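Local coordinates for protein nicotinate phosphoribosyltransferase (PDB 2IM5) that probably catalyses the ATP-dependent synthesis of nicotinate ribonucleotide from nicotinate and phosphoribosyl pyrophosphate, the entry step from nicotinate into NAD biosynthesis, at residues 264-269 with 293-298; 270-275 with 280-285; 6-11 with 68-73; 192-195 with 199-202. All coordinates share one frame; numbering follows the deposited sequence.

Along the chain contact 3 spans the longest gap, tying residues 6-11 to helix 64-73 in the N-terminal domain. Contacts 4, 2 and 1 lie in the barrel-type NAPRTase region; contact 4 is the first of these three to close, and contact 2 is nested inside the loop that contact 1 closes. Contacts 2 and 4 rest on strands 271-274 and 191-194 of one parallel sheet, centres about 25 Å apart. Contacts 1 and 2 adjoin in sequence, centres about 13 Å apart. Contacts 3 and 4 touch, centres about 10 Å apart, through a probable hydrogen bond between D11 and S195 and the F69 ring packed on H201, so the two regions meet there.

Contact 1: residues 264-269 with 293-298; sequences KHAMLF and LRVDPK
A266 and M267, near the end of helix 263-268, pack against L293 and V295 in the connection from helix 279-292 to strand 301-304, which closes a beta-alpha-beta unit of the barrel region. The side chains meet by apolar contact alone. Along the helix, H265 faces elsewhere: its NE2 is bonded to E234 and its ring meets Y230, tying this helix to helix 228-240. A266 comes next and points at the partner segment. Its CB sits 3.5 Å from CD1 of L293, a close methyl-to-methyl touch, and 4.2 Å from CG2 of V295, so the small side chain meets both branched ones, with Y290 also against it. M267 follows, more open to solvent. Its first torsion (chi1 -68°) puts CG beside the backbone N, and there CG passes CG2 of V295 at 3.8 Å, the two side chains crossing at a slant. F269 then leaves the helix and heads for strand 271-274.

On the other side, R294 takes a positive phi (59°) and ends helix 279-292 in a Schellman motif, the turn that separates L293 from V295 while both still point at the helix. K300 reaches back to the carbonyl oxygens of A266 and F269. Just beyond V295, D296 forms an Asx turn in which N of K298 donates to OD1 of D296 at 3.2 Å, arriving from above the carboxylate plane.

Contact 2: residues 270-275 with 280-285; sequences TSLRHD and EIFIEK
F282 reaches from helix 279-292 to strand 271-274 and meets three consecutive residues there, L272, R273 and H274. Its first torsion (chi1 -179°) sets CG opposite the backbone N, so the ring extends away from the helix and lies alongside the strand. One face of the ring is taken by H274: CB of H274 stands almost over the centre, 3.9 Å from the centroid and nearly on the ring normal, a CH-pi contact. CG of H274 is likewise anti to the backbone N of its residue, which leaves CB over that face and sends the imidazole back toward the root of the phenylalanine, with ND1 of H274 3.5 Å from CG of F282. The two side chains thus run past each other in opposite senses. Their rings are inclined at 58°, an oblique pair that is neither stacked nor T-shaped.

CB of L272 meets CZ of F282 at 4.1 Å, coming at the ring's edge near its plane, while the carbonyl O of R273 lies 4.0 Å from the same CZ. R273 itself projects to the other side of the strand, where its guanidinium bonds to S305 and T210. D275 makes a weak hydrogen bond to H213, the predicted autophosphorylation site, unmodified here.

In the beta-alpha-beta unit 271-274, 279-292, 301-304, the axes of strand 271-274 and of helix segment 280-285 run nearly antiparallel (154°). F282 also touches I302 of the next strand, and L272 leans on V247 of strand 246-248 and on A286 and Y290 farther along the helix.

Contact 3: residues 6-11 with 68-73; sequences SILDTD and EFLQRE
L8 points its two methyls at F69 and L70, joining a type I beta turn from S6 to D9, in the loop ahead of helix 12-24, to helix 64-73 in the N-terminal part of this NAPRTase-family chain. The two leucines lie side by side with their branches running in opposite directions. CD2 of L8 does the touching, 3.9 Å from CD2 of L70 and 4.1 Å from CD1 of L70, so one methyl rests against both ends of the partner's fork. The other branch turns to the aromatic neighbour: CD1 of L8 stands 4.2 Å from CD2 of F69, approaching the ring obliquely. Each leucine methyl therefore has its own partner, and the helix meets L8 with two successive residues.

The phenylalanine is braced within its own helix as well. CB of E73, one turn on, covers one face of the F69 ring at 3.6 Å above the plane, offset toward the rim. F69 also stacks on H201, which carries the contact across to helix 197-203, whose H198 touches L8.

With chi1 172°, CG of F69 lies opposite the backbone N, which carries the ring out to L8. In the turn that holds L8, the backbone N of D9 bonds to the carbonyl O of S6. At the end of the turn, D9 forms a salt bridge with R170 and a hydrogen bond with N196. The serine at its head is used twice over, with a bond to E66 of helix 64-73 and an ST turn in which OG of S6 accepts from N of L8 at 2.9 Å.

Contact 4: residues 192-195 with 199-202; sequences FGTS and LAHK
T194 and A200 bury most of the surface between these segments, and they meet methyl to methyl. CG2 of T194 lies 3.5 Å from CB of A200 and 3.7 Å from CA of A200, so the threonine methyl presses on the root of the alanine as well as on its tip. The small side chain lets strand and helix come close: the CA atoms of T194 and A200 are 6.0 Å apart.

The threonine's first torsion (chi1 178°) sorts its two branches. OG1 lies opposite the backbone N, while CG2 is wedged between the two backbone neighbours of CA and faces the helix. The hydroxyl is occupied by the backbone N of N196, in the turn leading to the helix, with a weak further bond to the carbonyl O of I164. The polar branch is thereby satisfied close to the strand, and the apolar one is left to pack.

L199 has a lesser share. Its carbonyl carbon is 4.4 Å from CG2 of T194, while its side chain goes to E176, D177 and T180 of helix 173-186.

The contact belongs to the short beta-alpha-beta unit of strand 191-194, helix 197-203 and strand 206-207, at one border of the parallel sheet. T194 bonds through its backbone to R206 and S208, G193 to I164 of strand 162-164, and K202 forms a salt bridge with D177, anchoring helix 197-203 to helix 173-186.

Contact 1: residues 264-269 with 293-298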
loop_
_atom_site.group_PDB
_atom_site.type_symbol
_atom_site.label_atom_id
_atom_site.label_comp_id
_atom_site.label_asym_id
_atom_site.label_seq_id
_atom_site.Cartn_x
_atom_site.Cartn_y
_atom_site.Cartn_z
ATOM N N LYS A 264 -7.586 -24.844 -1.696
ATOM C CA LYS A 264 -6.268 -24.745 -2.316
ATOM C C LYS A 264 -5.548 -23.448 -1.940
ATOM O O LYS A 264 -4.381 -23.463 -1.529
ATOM C CB LYS A 264 -6.406 -24.831 -3.833
ATOM C CG LYS A 264 -5.098 -24.743 -4.578
ATOM C CD LYS A 264 -5.304 -24.934 -6.084
ATOM C CE LYS A 264 -6.195 -23.858 -6.678
ATOM N NZ LYS A 264 -6.446 -24.108 -8.132
ATOM N N HIS A 265 -6.245 -22.327 -2.085
ATOM C CA HIS A 265 -5.666 -21.036 -1.750
ATOM C C HIS A 265 -5.465 -20.878 -0.244
ATOM O O HIS A 265 -4.461 -20.321 0.200
ATOM C CB HIS A 265 -6.550 -19.919 -2.304
ATOM C CG HIS A 265 -6.504 -19.814 -3.795
ATOM N ND1 HIS A 265 -7.472 -19.167 -4.530
ATOM C CD2 HIS A 265 -5.604 -20.286 -4.692
ATOM C CE1 HIS A 265 -7.173 -19.248 -5.815
ATOM N NE2 HIS A 265 -6.043 -19.923 -5.939
ATOM N N ALA A 266 -6.419 -21.369 0.538
ATOM C CA ALA A 266 -6.305 -21.283 1.985
ATOM C C ALA A 266 -5.052 -22.039 2.447
ATOM O O ALA A 266 -4.352 -21.602 3.354
ATOM C CB ALA A 266 -7.546 -21.869 2.650
ATOM N N MET A 267 -4.773 -23.169 1.806
ATOM C CA MET A 267 -3.609 -23.980 2.161
ATOM C C MET A 267 -2.298 -23.381 1.668
ATOM O O MET A 267 -1.285 -23.420 2.369
ATOM C CB MET A 267 -3.749 -25.392 1.592
ATOM C CG MET A 267 -4.855 -26.230 2.233
ATOM S SD MET A 267 -4.958 -27.830 1.435
ATOM C CE MET A 267 -5.732 -27.400 0.003
ATOM N N LEU A 268 -2.321 -22.817 0.463
ATOM C CA LEU A 268 -1.125 -22.229 -0.129
ATOM C C LEU A 268 -0.684 -20.886 0.468
ATOM O O LEU A 268 0.496 -20.700 0.768
ATOM C CB LEU A 268 -1.325 -22.082 -1.639
ATOM C CG LEU A 268 -0.206 -21.446 -2.462
ATOM C CD1 LEU A 268 1.112 -22.157 -2.209
ATOM C CD2 LEU A 268 -0.576 -21.533 -3.934
ATOM N N PHE A 269 -1.610 -19.941 0.619
ATOM C CA PHE A 269 -1.259 -18.645 1.198
ATOM C C PHE A 269 -0.977 -18.836 2.682
ATOM O O PHE A 269 -1.684 -19.575 3.368
ATOM C CB PHE A 269 -2.395 -17.649 0.985
ATOM C CG PHE A 269 -2.483 -17.145 -0.425
ATOM C CD1 PHE A 269 -1.780 -16.013 -0.815
ATOM C CD2 PHE A 269 -3.220 -17.836 -1.382
ATOM C CE1 PHE A 269 -1.805 -15.572 -2.149
ATOM C CE2 PHE A 269 -3.251 -17.412 -2.710
ATOM C CZ PHE A 269 -2.543 -16.277 -3.098
ATOM N N LEU A 293 -12.664 -25.223 6.260
ATOM C CA LEU A 293 -11.848 -25.791 5.198
ATOM C C LEU A 293 -10.872 -26.840 5.718
ATOM O O LEU A 293 -10.084 -27.391 4.953
ATOM C CB LEU A 293 -11.066 -24.682 4.496
ATOM C CG LEU A 293 -11.881 -23.653 3.711
ATOM C CD1 LEU A 293 -10.971 -22.524 3.250
ATOM C CD2 LEU A 293 -12.552 -24.338 2.520
ATOM N N ARG A 294 -10.926 -27.112 7.016
ATOM C CA ARG A 294 -10.036 -28.083 7.634
ATOM C C ARG A 294 -8.573 -27.694 7.448
ATOM O O ARG A 294 -7.723 -28.524 7.128
ATOM C CB ARG A 294 -10.295 -29.485 7.067
ATOM C CG ARG A 294 -11.306 -30.301 7.868
ATOM C CD ARG A 294 -12.599 -29.527 8.127
ATOM N NE ARG A 294 -13.466 -30.208 9.093
ATOM C CZ ARG A 294 -14.628 -29.730 9.531
ATOM N NH1 ARG A 294 -15.076 -28.560 9.092
ATOM N NH2 ARG A 294 -15.343 -30.426 10.408
ATOM N N VAL A 295 -8.300 -26.409 7.643
ATOM C CA VAL A 295 -6.954 -25.868 7.549
ATOM C C VAL A 295 -6.666 -25.342 8.951
ATOM O O VAL A 295 -7.524 -24.715 9.565
ATOM C CB VAL A 295 -6.883 -24.718 6.521
ATOM C CG1 VAL A 295 -5.537 -24.026 6.594
ATOM C CG2 VAL A 295 -7.114 -25.266 5.123
ATOM N N ASP A 296 -5.467 -25.604 9.458
ATOM C CA ASP A 296 -5.106 -25.176 10.801
ATOM C C ASP A 296 -4.763 -23.693 10.886
ATOM O O ASP A 296 -3.706 -23.264 10.430
ATOM C CB ASP A 296 -3.932 -26.019 11.311
ATOM C CG ASP A 296 -3.569 -25.705 12.753
ATOM O OD1 ASP A 296 -4.388 -25.078 13.462
ATOM O OD2 ASP A 296 -2.462 -26.098 13.177
ATOM N N PRO A 297 -5.651 -22.892 11.489
ATOM C CA PRO A 297 -5.418 -21.451 11.621
ATOM C C PRO A 297 -4.190 -21.090 12.438
ATOM O O PRO A 297 -3.600 -20.024 12.252
ATOM C CB PRO A 297 -6.713 -20.945 12.259
ATOM C CG PRO A 297 -7.197 -22.120 13.032
ATOM C CD PRO A 297 -6.940 -23.273 12.096
ATOM N N LYS A 298 -3.794 -21.978 13.337
ATOM C CA LYS A 298 -2.638 -21.720 14.181
ATOM C C LYS A 298 -1.324 -21.617 13.415
ATOM O O LYS A 298 -0.378 -20.988 13.888
ATOM C CB LYS A 298 -2.543 -22.787 15.273
ATOM C CG LYS A 298 -3.726 -22.743 16.219
ATOM C CD LYS A 298 -3.639 -23.798 17.306
ATOM C CE LYS A 298 -4.843 -23.715 18.235
ATOM N NZ LYS A 298 -4.729 -24.703 19.347
#

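Contact 2: residues 270-275 with 280-285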
loop_
_atom_site.group_PDB
_atom_site.type_symbol
_atom_site.label_atom_id
_atom_site.label_comp_id
_atom_site.label_asym_id
_atom_site.label_seq_id
_atom_site.Cartn_x
_atom_site.Cartn_y
_atom_site.Cartn_z
ATOM N N THR A 270 0.067 -18.178 3.170
ATOM C CA THR A 270 0.448 -18.306 4.576
ATOM C C THR A 270 -0.252 -17.303 5.463
ATOM O O THR A 270 -0.313 -17.486 6.673
ATOM C CB THR A 270 1.960 -18.101 4.778
ATOM O OG1 THR A 270 2.325 -16.797 4.309
ATOM C CG2 THR A 270 2.755 -19.153 4.023
ATOM N N SER A 271 -0.785 -16.244 4.871
ATOM C CA SER A 271 -1.435 -15.233 5.681
ATOM C C SER A 271 -2.482 -14.371 4.994
ATOM O O SER A 271 -2.563 -14.304 3.763
ATOM C CB SER A 271 -0.361 -14.331 6.292
ATOM O OG SER A 271 0.502 -13.853 5.275
ATOM N N LEU A 272 -3.281 -13.711 5.826
ATOM C CA LEU A 272 -4.329 -12.817 5.367
ATOM C C LEU A 272 -3.976 -11.443 5.904
ATOM O O LEU A 272 -3.237 -11.318 6.879
ATOM C CB LEU A 272 -5.683 -13.232 5.945
ATOM C CG LEU A 272 -6.100 -14.692 5.780
ATOM C CD1 LEU A 272 -7.380 -14.946 6.577
ATOM C CD2 LEU A 272 -6.299 -15.017 4.301
ATOM N N ARG A 273 -4.494 -10.410 5.265
ATOM C CA ARG A 273 -4.232 -9.077 5.746
ATOM C C ARG A 273 -5.536 -8.395 6.141
ATOM O O ARG A 273 -6.483 -8.358 5.363
ATOM C CB ARG A 273 -3.515 -8.249 4.683
ATOM C CG ARG A 273 -3.278 -6.835 5.130
ATOM C CD ARG A 273 -2.383 -6.091 4.173
ATOM N NE ARG A 273 -2.410 -4.667 4.465
ATOM C CZ ARG A 273 -1.788 -3.748 3.738
ATOM N NH1 ARG A 273 -1.082 -4.112 2.675
ATOM N NH2 ARG A 273 -1.891 -2.465 4.066
ATOM N N HIS A 274 -5.576 -7.876 7.364
ATOM C CA HIS A 274 -6.741 -7.164 7.883
ATOM C C HIS A 274 -6.465 -5.689 7.659
ATOM O O HIS A 274 -5.470 -5.169 8.153
ATOM C CB HIS A 274 -6.907 -7.422 9.379
ATOM C CG HIS A 274 -7.812 -6.439 10.059
ATOM N ND1 HIS A 274 -9.185 -6.474 9.927
ATOM C CD2 HIS A 274 -7.535 -5.359 10.826
ATOM C CE1 HIS A 274 -9.714 -5.455 10.580
ATOM N NE2 HIS A 274 -8.734 -4.761 11.135
ATOM N N ASP A 275 -7.344 -5.003 6.938
ATOM C CA ASP A 275 -7.107 -3.593 6.660
ATOM C C ASP A 275 -8.302 -2.669 6.884
ATOM O O ASP A 275 -8.237 -1.479 6.579
ATOM C CB ASP A 275 -6.589 -3.439 5.229
ATOM C CG ASP A 275 -5.926 -2.098 4.994
ATOM O OD1 ASP A 275 -5.011 -1.743 5.773
ATOM O OD2 ASP A 275 -6.316 -1.403 4.030
ATOM N N GLU A 280 -11.190 -7.857 15.924
ATOM C CA GLU A 280 -11.707 -9.017 16.643
ATOM C C GLU A 280 -12.724 -9.774 15.796
ATOM O O GLU A 280 -12.767 -11.004 15.804
ATOM C CB GLU A 280 -12.341 -8.576 17.964
ATOM C CG GLU A 280 -13.005 -9.694 18.747
ATOM C CD GLU A 280 -13.088 -9.392 20.241
ATOM O OE1 GLU A 280 -13.256 -8.207 20.610
ATOM O OE2 GLU A 280 -12.995 -10.345 21.047
ATOM N N ILE A 281 -13.549 -9.036 15.062
ATOM C CA ILE A 281 -14.538 -9.659 14.194
ATOM C C ILE A 281 -13.819 -10.361 13.037
ATOM O O ILE A 281 -14.197 -11.461 12.636
ATOM C CB ILE A 281 -15.525 -8.604 13.644
ATOM C CG1 ILE A 281 -16.443 -8.138 14.779
ATOM C CG2 ILE A 281 -16.342 -9.181 12.494
ATOM C CD1 ILE A 281 -17.354 -6.998 14.401
ATOM N N PHE A 282 -12.772 -9.727 12.517
ATOM C CA PHE A 282 -12.006 -10.305 11.420
ATOM C C PHE A 282 -11.362 -11.617 11.874
ATOM O O PHE A 282 -11.377 -12.613 11.148
ATOM C CB PHE A 282 -10.910 -9.340 10.966
ATOM C CG PHE A 282 -10.098 -9.852 9.813
ATOM C CD1 PHE A 282 -10.512 -9.631 8.500
ATOM C CD2 PHE A 282 -8.929 -10.576 10.040
ATOM C CE1 PHE A 282 -9.769 -10.125 7.422
ATOM C CE2 PHE A 282 -8.183 -11.074 8.978
ATOM C CZ PHE A 282 -8.602 -10.848 7.663
ATOM N N ILE A 283 -10.796 -11.618 13.079
ATOM C CA ILE A 283 -10.149 -12.816 13.607
ATOM C C ILE A 283 -11.120 -13.997 13.670
ATOM O O ILE A 283 -10.764 -15.122 13.298
ATOM C CB ILE A 283 -9.557 -12.546 15.007
ATOM C CG1 ILE A 283 -8.438 -11.506 14.890
ATOM C CG2 ILE A 283 -9.036 -13.838 15.613
ATOM C CD1 ILE A 283 -7.930 -10.977 16.209
ATOM N N GLU A 284 -12.344 -13.745 14.124
ATOM C CA GLU A 284 -13.359 -14.800 14.212
ATOM C C GLU A 284 -13.676 -15.383 12.840
ATOM O O GLU A 284 -13.703 -16.602 12.670
ATOM C CB GLU A 284 -14.667 -14.273 14.813
ATOM C CG GLU A 284 -14.569 -13.793 16.246
ATOM C CD GLU A 284 -13.882 -14.797 17.150
ATOM O OE1 GLU A 284 -14.252 -15.996 17.117
ATOM O OE2 GLU A 284 -12.972 -14.378 17.896
ATOM N N LYS A 285 -13.935 -14.512 11.866
ATOM C CA LYS A 285 -14.256 -14.955 10.509
ATOM C C LYS A 285 -13.140 -15.812 9.928
ATOM O O LYS A 285 -13.391 -16.879 9.370
ATOM C CB LYS A 285 -14.494 -13.754 9.590
ATOM C CG LYS A 285 -15.723 -12.923 9.929
ATOM C CD LYS A 285 -15.819 -11.699 9.022
ATOM C CE LYS A 285 -17.092 -10.896 9.274
ATOM N NZ LYS A 285 -17.067 -9.594 8.517
#

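Contact 3: residues 6-11 with 68-73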
loop_
_atom_site.group_PDB
_atom_site.type_symbol
_atom_site.label_atom_id
_atom_site.label_comp_id
_atom_site.label_asym_id
_atom_site.label_seq_id
_atom_site.Cartn_x
_atom_site.Cartn_y
_atom_site.Cartn_z
ATOM N N SER A 6 15.464 9.056 -4.953
ATOM C CA SER A 6 15.741 7.687 -5.371
ATOM C C SER A 6 14.567 7.017 -6.068
ATOM O O SER A 6 13.413 7.162 -5.658
ATOM C CB SER A 6 16.141 6.837 -4.167
ATOM O OG SER A 6 16.187 5.464 -4.535
ATOM N N ILE A 7 14.865 6.262 -7.114
ATOM C CA ILE A 7 13.809 5.571 -7.827
ATOM C C ILE A 7 13.258 4.448 -6.938
ATOM O O ILE A 7 12.206 3.890 -7.219
ATOM C CB ILE A 7 14.335 5.021 -9.178
ATOM C CG1 ILE A 7 13.174 4.883 -10.161
ATOM C CG2 ILE A 7 15.026 3.683 -8.982
ATOM C CD1 ILE A 7 13.619 4.781 -11.611
ATOM N N LEU A 8 13.970 4.135 -5.853
ATOM C CA LEU A 8 13.533 3.100 -4.917
ATOM C C LEU A 8 12.758 3.696 -3.744
ATOM O O LEU A 8 12.290 2.967 -2.869
ATOM C CB LEU A 8 14.724 2.305 -4.375
ATOM C CG LEU A 8 15.585 1.497 -5.343
ATOM C CD1 LEU A 8 16.533 0.618 -4.534
ATOM C CD2 LEU A 8 14.703 0.642 -6.255
ATOM N N ASP A 9 12.624 5.018 -3.717
ATOM C CA ASP A 9 11.880 5.672 -2.641
ATOM C C ASP A 9 10.397 5.543 -2.979
ATOM O O ASP A 9 9.759 6.480 -3.463
ATOM C CB ASP A 9 12.293 7.146 -2.519
ATOM C CG ASP A 9 11.692 7.832 -1.297
ATOM O OD1 ASP A 9 11.222 7.135 -0.374
ATOM O OD2 ASP A 9 11.700 9.080 -1.250
ATOM N N THR A 10 9.870 4.349 -2.727
ATOM C CA THR A 10 8.477 4.021 -2.998
ATOM C C THR A 10 8.165 2.743 -2.224
ATOM O O THR A 10 9.049 2.172 -1.571
ATOM C CB THR A 10 8.262 3.786 -4.518
ATOM O OG1 THR A 10 6.874 3.553 -4.790
ATOM C CG2 THR A 10 9.073 2.592 -4.991
ATOM N N ASP A 11 6.914 2.297 -2.283
ATOM C CA ASP A 11 6.519 1.082 -1.581
ATOM C C ASP A 11 6.828 -0.184 -2.364
ATOM O O ASP A 11 6.767 -0.201 -3.593
ATOM C CB ASP A 11 5.031 1.113 -1.245
ATOM C CG ASP A 11 4.726 2.024 -0.079
ATOM O OD1 ASP A 11 5.364 1.861 0.979
ATOM O OD2 ASP A 11 3.846 2.895 -0.219
ATOM N N GLU A 68 22.027 -3.765 -7.663
ATOM C CA GLU A 68 22.603 -4.913 -6.960
ATOM C C GLU A 68 21.759 -5.265 -5.743
ATOM O O GLU A 68 21.603 -6.440 -5.403
ATOM C CB GLU A 68 24.033 -4.614 -6.516
ATOM C CG GLU A 68 25.039 -4.596 -7.653
ATOM C CD GLU A 68 26.410 -4.085 -7.222
ATOM O OE1 GLU A 68 26.914 -4.533 -6.161
ATOM O OE2 GLU A 68 26.984 -3.237 -7.949
ATOM N N PHE A 69 21.219 -4.242 -5.083
ATOM C CA PHE A 69 20.367 -4.458 -3.922
ATOM C C PHE A 69 19.104 -5.219 -4.349
ATOM O O PHE A 69 18.702 -6.190 -3.708
ATOM C CB PHE A 69 19.964 -3.121 -3.302
ATOM C CG PHE A 69 18.941 -3.242 -2.212
ATOM C CD1 PHE A 69 19.290 -3.752 -0.962
ATOM C CD2 PHE A 69 17.620 -2.863 -2.440
ATOM C CE1 PHE A 69 18.333 -3.882 0.048
ATOM C CE2 PHE A 69 16.661 -2.987 -1.446
ATOM C CZ PHE A 69 17.018 -3.501 -0.192
ATOM N N LEU A 70 18.478 -4.771 -5.432
ATOM C CA LEU A 70 17.267 -5.423 -5.916
ATOM C C LEU A 70 17.534 -6.887 -6.252
ATOM O O LEU A 70 16.728 -7.765 -5.938
ATOM C CB LEU A 70 16.722 -4.707 -7.158
ATOM C CG LEU A 70 16.219 -3.271 -6.964
ATOM C CD1 LEU A 70 15.734 -2.721 -8.289
ATOM C CD2 LEU A 70 15.088 -3.250 -5.935
ATOM N N GLN A 71 18.671 -7.149 -6.887
ATOM C CA GLN A 71 19.019 -8.513 -7.265
ATOM C C GLN A 71 19.239 -9.390 -6.041
ATOM O O GLN A 71 18.868 -10.559 -6.035
ATOM C CB GLN A 71 20.275 -8.510 -8.135
ATOM C CG GLN A 71 20.120 -7.701 -9.402
ATOM C CD GLN A 71 21.430 -7.525 -10.150
ATOM O OE1 GLN A 71 22.455 -7.186 -9.558
ATOM N NE2 GLN A 71 21.399 -7.738 -11.459
ATOM N N ARG A 72 19.817 -8.819 -4.992
ATOM C CA ARG A 72 20.085 -9.594 -3.787
ATOM C C ARG A 72 18.938 -9.691 -2.797
ATOM O O ARG A 72 18.704 -10.756 -2.235
ATOM C CB ARG A 72 21.318 -9.033 -3.069
ATOM C CG ARG A 72 22.581 -9.162 -3.897
ATOM C CD ARG A 72 23.791 -8.535 -3.238
ATOM N NE ARG A 72 24.960 -8.647 -4.109
ATOM C CZ ARG A 72 26.152 -8.120 -3.847
ATOM N NH1 ARG A 72 26.354 -7.427 -2.730
ATOM N NH2 ARG A 72 27.149 -8.290 -4.704
ATOM N N GLU A 73 18.220 -8.592 -2.596
ATOM C CA GLU A 73 17.140 -8.564 -1.625
ATOM C C GLU A 73 15.720 -8.759 -2.125
ATOM O O GLU A 73 14.830 -9.068 -1.334
ATOM C CB GLU A 73 17.222 -7.266 -0.827
ATOM C CG GLU A 73 18.512 -7.133 -0.047
ATOM C CD GLU A 73 18.756 -8.324 0.859
ATOM O OE1 GLU A 73 17.862 -8.636 1.680
ATOM O OE2 GLU A 73 19.833 -8.951 0.745
#

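Contact 4: residues 192-195 with 199-202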
loop_
_atom_site.group_PDB
_atom_site.type_symbol
_atom_site.label_atom_id
_atom_site.label_comp_id
_atom_site.label_asym_id
_atom_site.label_seq_id
_atom_site.Cartn_x
_atom_site.Cartn_y
_atom_site.Cartn_z
ATOM N N PHE A 192 10.283 -6.121 11.702
ATOM C CA PHE A 192 10.430 -7.059 10.598
ATOM C C PHE A 192 11.135 -6.398 9.415
ATOM O O PHE A 192 12.080 -6.952 8.844
ATOM C CB PHE A 192 9.065 -7.574 10.151
ATOM C CG PHE A 192 9.140 -8.538 9.003
ATOM C CD1 PHE A 192 9.591 -9.839 9.200
ATOM C CD2 PHE A 192 8.814 -8.129 7.713
ATOM C CE1 PHE A 192 9.719 -10.715 8.128
ATOM C CE2 PHE A 192 8.940 -8.997 6.632
ATOM C CZ PHE A 192 9.395 -10.295 6.842
ATOM N N GLY A 193 10.668 -5.211 9.046
ATOM C CA GLY A 193 11.264 -4.504 7.928
ATOM C C GLY A 193 10.457 -3.273 7.569
ATOM O O GLY A 193 9.656 -2.798 8.373
ATOM N N THR A 194 10.666 -2.755 6.366
ATOM C CA THR A 194 9.946 -1.573 5.915
ATOM C C THR A 194 9.450 -1.733 4.483
ATOM O O THR A 194 10.029 -2.473 3.681
ATOM C CB THR A 194 10.833 -0.319 5.972
ATOM O OG1 THR A 194 10.097 0.813 5.483
ATOM C CG2 THR A 194 12.070 -0.514 5.116
ATOM N N SER A 195 8.371 -1.026 4.177
ATOM C CA SER A 195 7.783 -1.070 2.858
ATOM C C SER A 195 8.580 -0.188 1.904
ATOM O O SER A 195 8.588 -0.422 0.692
ATOM C CB SER A 195 6.328 -0.607 2.935
ATOM O OG SER A 195 5.710 -0.689 1.669
ATOM N N LEU A 199 14.723 3.035 1.848
ATOM C CA LEU A 199 15.184 3.051 3.223
ATOM C C LEU A 199 15.589 1.662 3.719
ATOM O O LEU A 199 16.384 1.539 4.650
ATOM C CB LEU A 199 14.114 3.670 4.124
ATOM C CG LEU A 199 13.901 5.166 3.837
ATOM C CD1 LEU A 199 12.851 5.742 4.775
ATOM C CD2 LEU A 199 15.236 5.915 3.997
ATOM N N ALA A 200 15.048 0.616 3.101
ATOM C CA ALA A 200 15.404 -0.743 3.488
ATOM C C ALA A 200 16.834 -0.955 2.997
ATOM O O ALA A 200 17.655 -1.584 3.663
ATOM C CB ALA A 200 14.468 -1.745 2.831
ATOM N N HIS A 201 17.117 -0.411 1.821
ATOM C CA HIS A 201 18.437 -0.508 1.223
ATOM C C HIS A 201 19.424 0.272 2.086
ATOM O O HIS A 201 20.459 -0.252 2.503
ATOM C CB HIS A 201 18.414 0.084 -0.188
ATOM C CG HIS A 201 19.759 0.142 -0.846
ATOM N ND1 HIS A 201 20.043 1.010 -1.878
ATOM C CD2 HIS A 201 20.890 -0.574 -0.636
ATOM C CE1 HIS A 201 21.290 0.828 -2.275
ATOM N NE2 HIS A 201 21.826 -0.128 -1.538
ATOM N N LYS A 202 19.083 1.527 2.355
ATOM C CA LYS A 202 19.926 2.410 3.152
ATOM C C LYS A 202 20.228 1.914 4.569
ATOM O O LYS A 202 21.369 2.001 5.029
ATOM C CB LYS A 202 19.287 3.796 3.235
ATOM C CG LYS A 202 20.038 4.757 4.129
ATOM C CD LYS A 202 19.520 6.182 3.998
ATOM C CE LYS A 202 20.276 7.107 4.952
ATOM N NZ LYS A 202 19.890 8.524 4.772
#